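Local coordinates for protein fimbrial structural subunit (PDB 3QDH) that forms the structural shaft subunit of Actinomyces type 2 fimbriae and probably mediates, as an adhesin, interactions with streptococci and host cells during oral biofilm development, at residues L185-N190 with D199-P204; F44-T49 with K101-V106; R53-T58 with K110-R115. All blocks are in the same frame, centred on the assembly; numbering follows the deposited sequence.

Contact 1: residues L185-N190 with D199-P204; sequences LYKAKN and DKEGDP
The phenol ring of Tyr186 lies between Lys200 and Pro204, with a backbone carbonyl at its rim. Over one face runs the aliphatic chain of Lys200; its CE sits almost on the ring normal, 3.9 Å from the centroid of the Tyr186 ring, a CH-pi contact. The Lys200 chain turns at its last torsion (chi4 -67°), so the ammonium ends farther above the same face, where any cation-pi attraction is weak at best. Pro204 takes the opposite face: its CA lies above the rim, and its CG reaches the hydroxyl end, 3.5 Å from Tyr186 OH. At the edge, in the ring plane, Gly202 O comes within 3.3 Å of Tyr186 CE2. Gly202 has positive phi (84°), a conformation that favours glycine.

Lys187 and Glu201 run side by side. Lys187 is extended until its last torsion, which bends NZ over to Glu201 OE1, 2.7 Å away; this salt bridge uses the anti lone pair of the carboxylate oxygen. The same ammonium also donates to its neighbour's carbonyl, Ala188 O, from above the carbonyl plane, so two acceptors fix it.

Two backbone bonds tie the two segments together. Glu201 N donates to Lys187 O at 3.1 Å, nearly along the carbonyl axis, and Lys189 N donates to Asp199 O at 3.0 Å with a fairly straight N-H (167°) that meets the carbonyl from above its plane.

The two segments form an antiparallel hairpin at the surface of the SpaA-like prealbumin-fold module, strand 182-188 against the short, weakly bonded strand 200-201. Strand 182-188 also pairs with strand 245-254, where Tyr186 bonds through its backbone to Val249 and packs against Val251, while Lys200 touches Val249.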
# COMPACT_ATOMS: atom_id res chain seq x y z
N LEU A 185 -12.70 -11.21 10.66
CA LEU A 185 -12.83 -11.06 9.20
C LEU A 185 -11.85 -11.95 8.44
O LEU A 185 -10.68 -12.05 8.80
CB LEU A 185 -12.64 -9.60 8.78
CG LEU A 185 -13.87 -8.68 8.87
CD1 LEU A 185 -13.45 -7.23 9.00
CD2 LEU A 185 -14.80 -8.88 7.67
N TYR A 186 -12.35 -12.58 7.38
CA TYR A 186 -11.55 -13.47 6.55
C TYR A 186 -11.59 -13.07 5.07
O TYR A 186 -12.57 -12.50 4.60
CB TYR A 186 -12.03 -14.92 6.69
CG TYR A 186 -11.72 -15.57 8.03
CD1 TYR A 186 -12.61 -15.47 9.10
CD2 TYR A 186 -10.55 -16.32 8.22
CE1 TYR A 186 -12.34 -16.09 10.33
CE2 TYR A 186 -10.27 -16.93 9.44
CZ TYR A 186 -11.17 -16.81 10.49
OH TYR A 186 -10.89 -17.41 11.70
N LYS A 187 -10.51 -13.40 4.36
CA LYS A 187 -10.49 -13.35 2.91
C LYS A 187 -11.47 -14.38 2.35
O LYS A 187 -11.52 -15.51 2.83
CB LYS A 187 -9.08 -13.64 2.40
CG LYS A 187 -8.95 -13.71 0.89
CD LYS A 187 -7.65 -14.39 0.47
CE LYS A 187 -7.62 -14.61 -1.04
NZ LYS A 187 -8.64 -15.59 -1.49
N ALA A 188 -12.26 -13.99 1.35
CA ALA A 188 -13.17 -14.90 0.66
C ALA A 188 -12.44 -15.66 -0.45
O ALA A 188 -11.50 -15.14 -1.05
CB ALA A 188 -14.35 -14.13 0.08
N LYS A 189 -12.88 -16.89 -0.71
CA LYS A 189 -12.28 -17.74 -1.75
C LYS A 189 -12.57 -17.18 -3.14
O LYS A 189 -11.65 -16.94 -3.92
CB LYS A 189 -12.77 -19.19 -1.63
CG LYS A 189 -11.72 -20.25 -1.99
CD LYS A 189 -12.34 -21.63 -2.18
CE LYS A 189 -13.03 -21.75 -3.55
NZ LYS A 189 -13.58 -23.12 -3.80
N ASN A 190 -13.85 -16.96 -3.43
CA ASN A 190 -14.24 -16.21 -4.62
C ASN A 190 -14.33 -14.73 -4.25
O ASN A 190 -15.42 -14.19 -4.03
CB ASN A 190 -15.57 -16.72 -5.19
CG ASN A 190 -15.91 -16.09 -6.55
OD1 ASN A 190 -15.14 -15.30 -7.09
ND2 ASN A 190 -17.07 -16.45 -7.09
N ASP A 199 -17.72 -19.02 1.69
CA ASP A 199 -16.42 -19.70 1.56
C ASP A 199 -15.22 -18.81 1.88
O ASP A 199 -15.03 -17.76 1.26
CB ASP A 199 -16.28 -20.32 0.16
CG ASP A 199 -17.04 -21.62 0.02
OD1 ASP A 199 -18.12 -21.62 -0.60
OD2 ASP A 199 -16.56 -22.65 0.55
N LYS A 200 -14.41 -19.25 2.84
CA LYS A 200 -13.29 -18.45 3.34
C LYS A 200 -11.96 -19.22 3.32
O LYS A 200 -11.94 -20.44 3.16
CB LYS A 200 -13.59 -17.94 4.76
CG LYS A 200 -13.48 -19.00 5.86
CD LYS A 200 -13.95 -18.47 7.21
CE LYS A 200 -13.52 -19.37 8.37
NZ LYS A 200 -14.19 -20.71 8.35
N GLU A 201 -10.86 -18.48 3.47
CA GLU A 201 -9.53 -19.06 3.64
C GLU A 201 -8.60 -18.09 4.38
O GLU A 201 -8.90 -16.90 4.49
CB GLU A 201 -8.91 -19.48 2.29
CG GLU A 201 -8.46 -18.33 1.40
CD GLU A 201 -7.83 -18.79 0.10
OE1 GLU A 201 -8.10 -18.16 -0.95
OE2 GLU A 201 -7.07 -19.79 0.10
N GLY A 202 -7.50 -18.62 4.90
CA GLY A 202 -6.49 -17.81 5.58
C GLY A 202 -6.79 -17.54 7.04
O GLY A 202 -7.79 -18.03 7.58
N ASP A 203 -5.91 -16.77 7.68
CA ASP A 203 -6.09 -16.37 9.07
C ASP A 203 -6.93 -15.09 9.17
O ASP A 203 -7.12 -14.39 8.16
CB ASP A 203 -4.73 -16.19 9.74
CG ASP A 203 -4.02 -17.51 10.01
OD1 ASP A 203 -4.52 -18.57 9.56
OD2 ASP A 203 -2.95 -17.49 10.66
N PRO A 204 -7.45 -14.77 10.37
CA PRO A 204 -8.19 -13.52 10.58
C PRO A 204 -7.40 -12.28 10.18
O PRO A 204 -6.18 -12.23 10.34
CB PRO A 204 -8.45 -13.52 12.09
CG PRO A 204 -8.52 -14.96 12.45
CD PRO A 204 -7.53 -15.65 11.56

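Contact 2: residues F44-T49 with K101-V106; sequences FQLRDT and KKVSAV
Phe44 has CG anti to its backbone N (chi1 -171°), which sends the ring across toward strand 102-111, while Leu46, two residues on, has CG beside its own N and an extended second torsion. Val103 answers from the other side with CG1 anti to N (chi1 -173°) and CG2 beside N, so that both methyls of its fork meet the far end of the Phe44 ring.

The meeting is tip to tip. Phe44 CE2 lies 3.8 Å from Val103 CG1, and Phe44 CZ lies 3.9 Å from Val103 CG2, so the two branches share one end of the ring. Leu46 makes its approach through a single methyl: CD1 rests on the backbone between Ser104 and Ala105, 3.9 Å from Ala105 N, and reaches the methyl Ala105 CB at 4.2 Å. No hydrogen bond links the segments; what they share is apolar surface, and it is buried.

The strand axes stand 8.6 Å apart and cross at -35°, too far apart for backbone pairing. Each strand finds its hydrogen-bonding partners in its own sheet: Phe44, Leu46 and Asp48 bond through their backbones to strand 82-87, whereas strand 102-111 runs between strands 23-31 and 57-64. Val103 also touches Phe87 of the facing sheet and Leu64 of the neighbouring strand in its own. The zinc ion lies about 13 Å from the side chain of Val103.

Two sheets facing each other through inward-pointing side chains make a beta sandwich, consistent with the Ig-like CnaA/DEv-IgG fold, which this module probably has.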
# COMPACT_ATOMS: atom_id res chain seq x y z
N PHE A 44 20.93 12.74 -8.07
CA PHE A 44 19.97 11.74 -8.53
C PHE A 44 19.08 11.38 -7.34
O PHE A 44 19.55 10.84 -6.35
CB PHE A 44 20.70 10.49 -9.09
CG PHE A 44 19.79 9.50 -9.78
CD1 PHE A 44 19.94 9.20 -11.13
CD2 PHE A 44 18.78 8.86 -9.06
CE1 PHE A 44 19.09 8.27 -11.77
CE2 PHE A 44 17.92 7.94 -9.69
CZ PHE A 44 18.08 7.64 -11.03
N GLN A 45 17.78 11.69 -7.45
CA GLN A 45 16.86 11.51 -6.33
C GLN A 45 15.55 10.89 -6.81
O GLN A 45 15.00 11.33 -7.82
CB GLN A 45 16.57 12.87 -5.68
CG GLN A 45 15.61 12.84 -4.46
CD GLN A 45 15.33 14.25 -3.94
OE1 GLN A 45 15.97 14.74 -3.00
NE2 GLN A 45 14.39 14.92 -4.58
N LEU A 46 15.06 9.89 -6.08
CA LEU A 46 13.70 9.40 -6.27
C LEU A 46 12.81 10.11 -5.23
O LEU A 46 13.14 10.16 -4.04
CB LEU A 46 13.62 7.88 -6.11
CG LEU A 46 14.43 7.00 -7.09
CD1 LEU A 46 14.38 5.54 -6.64
CD2 LEU A 46 13.94 7.15 -8.54
N ARG A 47 11.70 10.67 -5.71
CA ARG A 47 10.83 11.50 -4.87
C ARG A 47 9.40 11.01 -5.00
O ARG A 47 8.98 10.59 -6.08
CB ARG A 47 10.90 12.96 -5.32
CG ARG A 47 10.14 13.94 -4.41
CD ARG A 47 10.33 15.36 -4.91
NE ARG A 47 11.68 15.87 -4.65
CZ ARG A 47 12.07 17.12 -4.91
NH1 ARG A 47 11.21 17.98 -5.46
NH2 ARG A 47 13.31 17.50 -4.63
N ASP A 48 8.66 11.07 -3.90
CA ASP A 48 7.29 10.59 -3.86
C ASP A 48 6.56 11.32 -2.74
O ASP A 48 6.91 11.20 -1.57
CB ASP A 48 7.25 9.06 -3.64
CG ASP A 48 5.91 8.43 -4.01
OD1 ASP A 48 4.85 9.02 -3.71
OD2 ASP A 48 5.90 7.30 -4.56
N THR A 49 5.54 12.08 -3.11
CA THR A 49 4.64 12.67 -2.11
C THR A 49 3.47 11.72 -1.98
O THR A 49 2.67 11.57 -2.90
CB THR A 49 4.15 14.06 -2.53
OG1 THR A 49 5.26 14.94 -2.66
CG2 THR A 49 3.16 14.64 -1.48
N LYS A 101 20.82 -0.07 -15.98
CA LYS A 101 20.37 -0.81 -14.80
C LYS A 101 19.32 -0.03 -14.03
O LYS A 101 19.36 1.22 -14.00
CB LYS A 101 21.55 -1.16 -13.88
CG LYS A 101 22.71 -1.91 -14.56
CD LYS A 101 22.34 -3.33 -14.99
CE LYS A 101 23.58 -4.08 -15.49
NZ LYS A 101 23.24 -5.05 -16.57
N LYS A 102 18.40 -0.75 -13.40
CA LYS A 102 17.33 -0.10 -12.64
C LYS A 102 17.73 0.40 -11.25
O LYS A 102 18.25 -0.35 -10.42
CB LYS A 102 16.08 -0.98 -12.56
CG LYS A 102 15.29 -0.99 -13.86
CD LYS A 102 14.12 -1.97 -13.78
CE LYS A 102 13.60 -2.31 -15.18
NZ LYS A 102 12.85 -3.61 -15.20
N VAL A 103 17.48 1.70 -11.04
CA VAL A 103 17.60 2.33 -9.73
C VAL A 103 16.19 2.33 -9.13
O VAL A 103 15.26 2.85 -9.75
CB VAL A 103 18.06 3.80 -9.86
CG1 VAL A 103 18.32 4.37 -8.48
CG2 VAL A 103 19.30 3.93 -10.78
N SER A 104 16.05 1.77 -7.93
CA SER A 104 14.72 1.58 -7.35
C SER A 104 14.63 1.78 -5.84
O SER A 104 15.64 1.77 -5.13
CB SER A 104 14.15 0.20 -7.74
OG SER A 104 14.95 -0.84 -7.21
N ALA A 105 13.40 1.97 -5.36
CA ALA A 105 13.09 1.94 -3.95
C ALA A 105 11.62 1.58 -3.79
O ALA A 105 10.86 1.64 -4.74
CB ALA A 105 13.39 3.28 -3.30
N VAL A 106 11.24 1.19 -2.58
CA VAL A 106 9.85 0.89 -2.28
C VAL A 106 9.33 1.97 -1.35
O VAL A 106 9.75 2.04 -0.18
CB VAL A 106 9.69 -0.51 -1.64
CG1 VAL A 106 8.24 -0.78 -1.25
CG2 VAL A 106 10.20 -1.61 -2.59

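Contact 3: residues R53-T58 with K110-R115; sequences RLTAVT and KVTEAR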
# COMPACT_ATOMS: atom_id res chain seq x y z
N ARG A 53 -3.89 9.84 3.13
CA ARG A 53 -4.44 8.70 3.88
C ARG A 53 -3.35 7.76 4.38
O ARG A 53 -3.61 6.87 5.19
CB ARG A 53 -5.46 7.93 3.04
CG ARG A 53 -6.81 8.62 2.94
CD ARG A 53 -7.60 8.09 1.76
NE ARG A 53 -7.08 8.61 0.49
CZ ARG A 53 -7.71 8.51 -0.67
NH1 ARG A 53 -8.89 7.89 -0.73
NH2 ARG A 53 -7.17 9.02 -1.77
N LEU A 54 -2.12 7.96 3.88
CA LEU A 54 -0.98 7.16 4.29
C LEU A 54 -0.12 7.91 5.31
O LEU A 54 0.24 9.07 5.11
CB LEU A 54 -0.16 6.69 3.07
CG LEU A 54 -0.93 5.88 2.02
CD1 LEU A 54 -0.10 5.62 0.74
CD2 LEU A 54 -1.44 4.56 2.59
N THR A 55 0.18 7.24 6.42
CA THR A 55 0.92 7.87 7.50
C THR A 55 2.26 7.16 7.72
O THR A 55 2.48 6.04 7.23
CB THR A 55 0.08 7.91 8.80
OG1 THR A 55 0.53 8.98 9.63
CG2 THR A 55 0.15 6.59 9.56
N ALA A 56 3.14 7.83 8.47
CA ALA A 56 4.49 7.35 8.75
C ALA A 56 5.21 6.96 7.45
O ALA A 56 5.84 5.90 7.36
CB ALA A 56 4.46 6.17 9.75
N VAL A 57 5.10 7.83 6.45
CA VAL A 57 5.59 7.52 5.10
C VAL A 57 7.11 7.51 5.04
O VAL A 57 7.77 8.31 5.70
CB VAL A 57 4.98 8.45 4.02
CG1 VAL A 57 3.44 8.31 4.02
CG2 VAL A 57 5.39 9.90 4.22
N THR A 58 7.66 6.59 4.25
CA THR A 58 9.10 6.39 4.15
C THR A 58 9.40 5.59 2.89
O THR A 58 8.50 5.34 2.05
CB THR A 58 9.68 5.70 5.44
OG1 THR A 58 11.11 5.85 5.48
CG2 THR A 58 9.29 4.22 5.52
N LYS A 110 1.30 3.77 6.05
CA LYS A 110 0.27 3.00 6.74
C LYS A 110 -1.12 3.54 6.40
O LYS A 110 -1.34 4.74 6.49
CB LYS A 110 0.50 3.07 8.26
CG LYS A 110 -0.34 2.09 9.06
CD LYS A 110 0.06 2.05 10.53
CE LYS A 110 -0.82 2.96 11.37
NZ LYS A 110 -0.58 2.75 12.83
N VAL A 111 -2.03 2.66 6.01
CA VAL A 111 -3.39 3.07 5.61
C VAL A 111 -4.17 3.46 6.86
O VAL A 111 -4.32 2.64 7.78
CB VAL A 111 -4.15 1.95 4.86
CG1 VAL A 111 -5.56 2.42 4.45
CG2 VAL A 111 -3.39 1.51 3.63
N THR A 112 -4.65 4.70 6.90
CA THR A 112 -5.42 5.19 8.05
C THR A 112 -6.93 5.03 7.83
O THR A 112 -7.67 4.77 8.79
CB THR A 112 -5.07 6.65 8.40
OG1 THR A 112 -5.33 7.50 7.27
CG2 THR A 112 -3.60 6.78 8.80
N GLU A 113 -7.36 5.18 6.58
CA GLU A 113 -8.78 5.07 6.21
C GLU A 113 -8.97 5.11 4.69
O GLU A 113 -8.10 5.57 3.96
CB GLU A 113 -9.62 6.16 6.88
CG GLU A 113 -9.32 7.57 6.37
CD GLU A 113 -10.00 8.64 7.19
OE1 GLU A 113 -10.99 8.34 7.89
OE2 GLU A 113 -9.55 9.80 7.13
N ALA A 114 -10.14 4.64 4.25
CA ALA A 114 -10.47 4.54 2.83
C ALA A 114 -10.85 5.86 2.16
O ALA A 114 -10.40 6.13 1.04
CB ALA A 114 -11.58 3.51 2.62
N ARG A 115 -11.68 6.66 2.83
CA ARG A 115 -12.29 7.89 2.26
C ARG A 115 -12.99 7.62 0.92
O ARG A 115 -13.78 6.69 0.83
CB ARG A 115 -11.28 9.03 2.14
CG ARG A 115 -10.83 9.60 3.46
CD ARG A 115 -9.93 10.80 3.26
NE ARG A 115 -8.98 10.95 4.36
CZ ARG A 115 -7.98 11.82 4.39
NH1 ARG A 115 -7.77 12.64 3.36
NH2 ARG A 115 -7.18 11.87 5.44
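Arg53 O is gripped twice, both times by Thr112: its backbone N comes in nearly along the C=O axis at 3.0 Å, and its OG1 donates at 2.8 Å from above the carbonyl plane. Thr112 can do this because OG1 sits in the crowded position between N and the carbonyl carbon (chi1 59°).

From there antiparallel pairing runs on: Thr55 and Lys110 exchange both backbone bonds, Lys110 N to Thr55 O being almost straight (175°). This short strand 54-55 lies against the end of strand 102-111 in one sheet of the sandwich, and the chain turns a corner at Ala56 before strand 57-64. On one face Leu54 CD2 packs on Val111 CG2, 3.8 Å away, beside Ile24; on the other the Thr55 methyl meets Lys110 CB and Thr112 CG2.

Just before strand 54-55, Arg53 bends at chi3 (-75°) and points NH1 edge-on at Ala114 O, 2.9 Å off in the guanidinium plane. Its NH2 forms a salt bridge to Asp51 and a hydrogen bond to Ala118 O. Arg53 CG lies over one face of the Arg115 guanidinium, which Glu113 OE2 holds through Arg115 NE.

Overall arrangement
Contacts 2 and 3 belong to the N-terminal part of this fragment, contact 1 to the SpaA-like part that follows. Contacts 2 and 3 share strand 102-111, their centres about 20 Å apart: contact 2 joins its start across the sandwich to strand 39-49, and contact 3 pairs its end, within the sheet, with strand 54-55. Their segments alternate along the chain, so the same two stretches of sequence are tied twice. Contact 1 opens only after both have closed, about 35 Å from contact 2 and about 24 Å from contact 3 between centres, and touches neither. Such separation fits two autonomous modules in series, as expected of an elongated fimbrial shaft subunit.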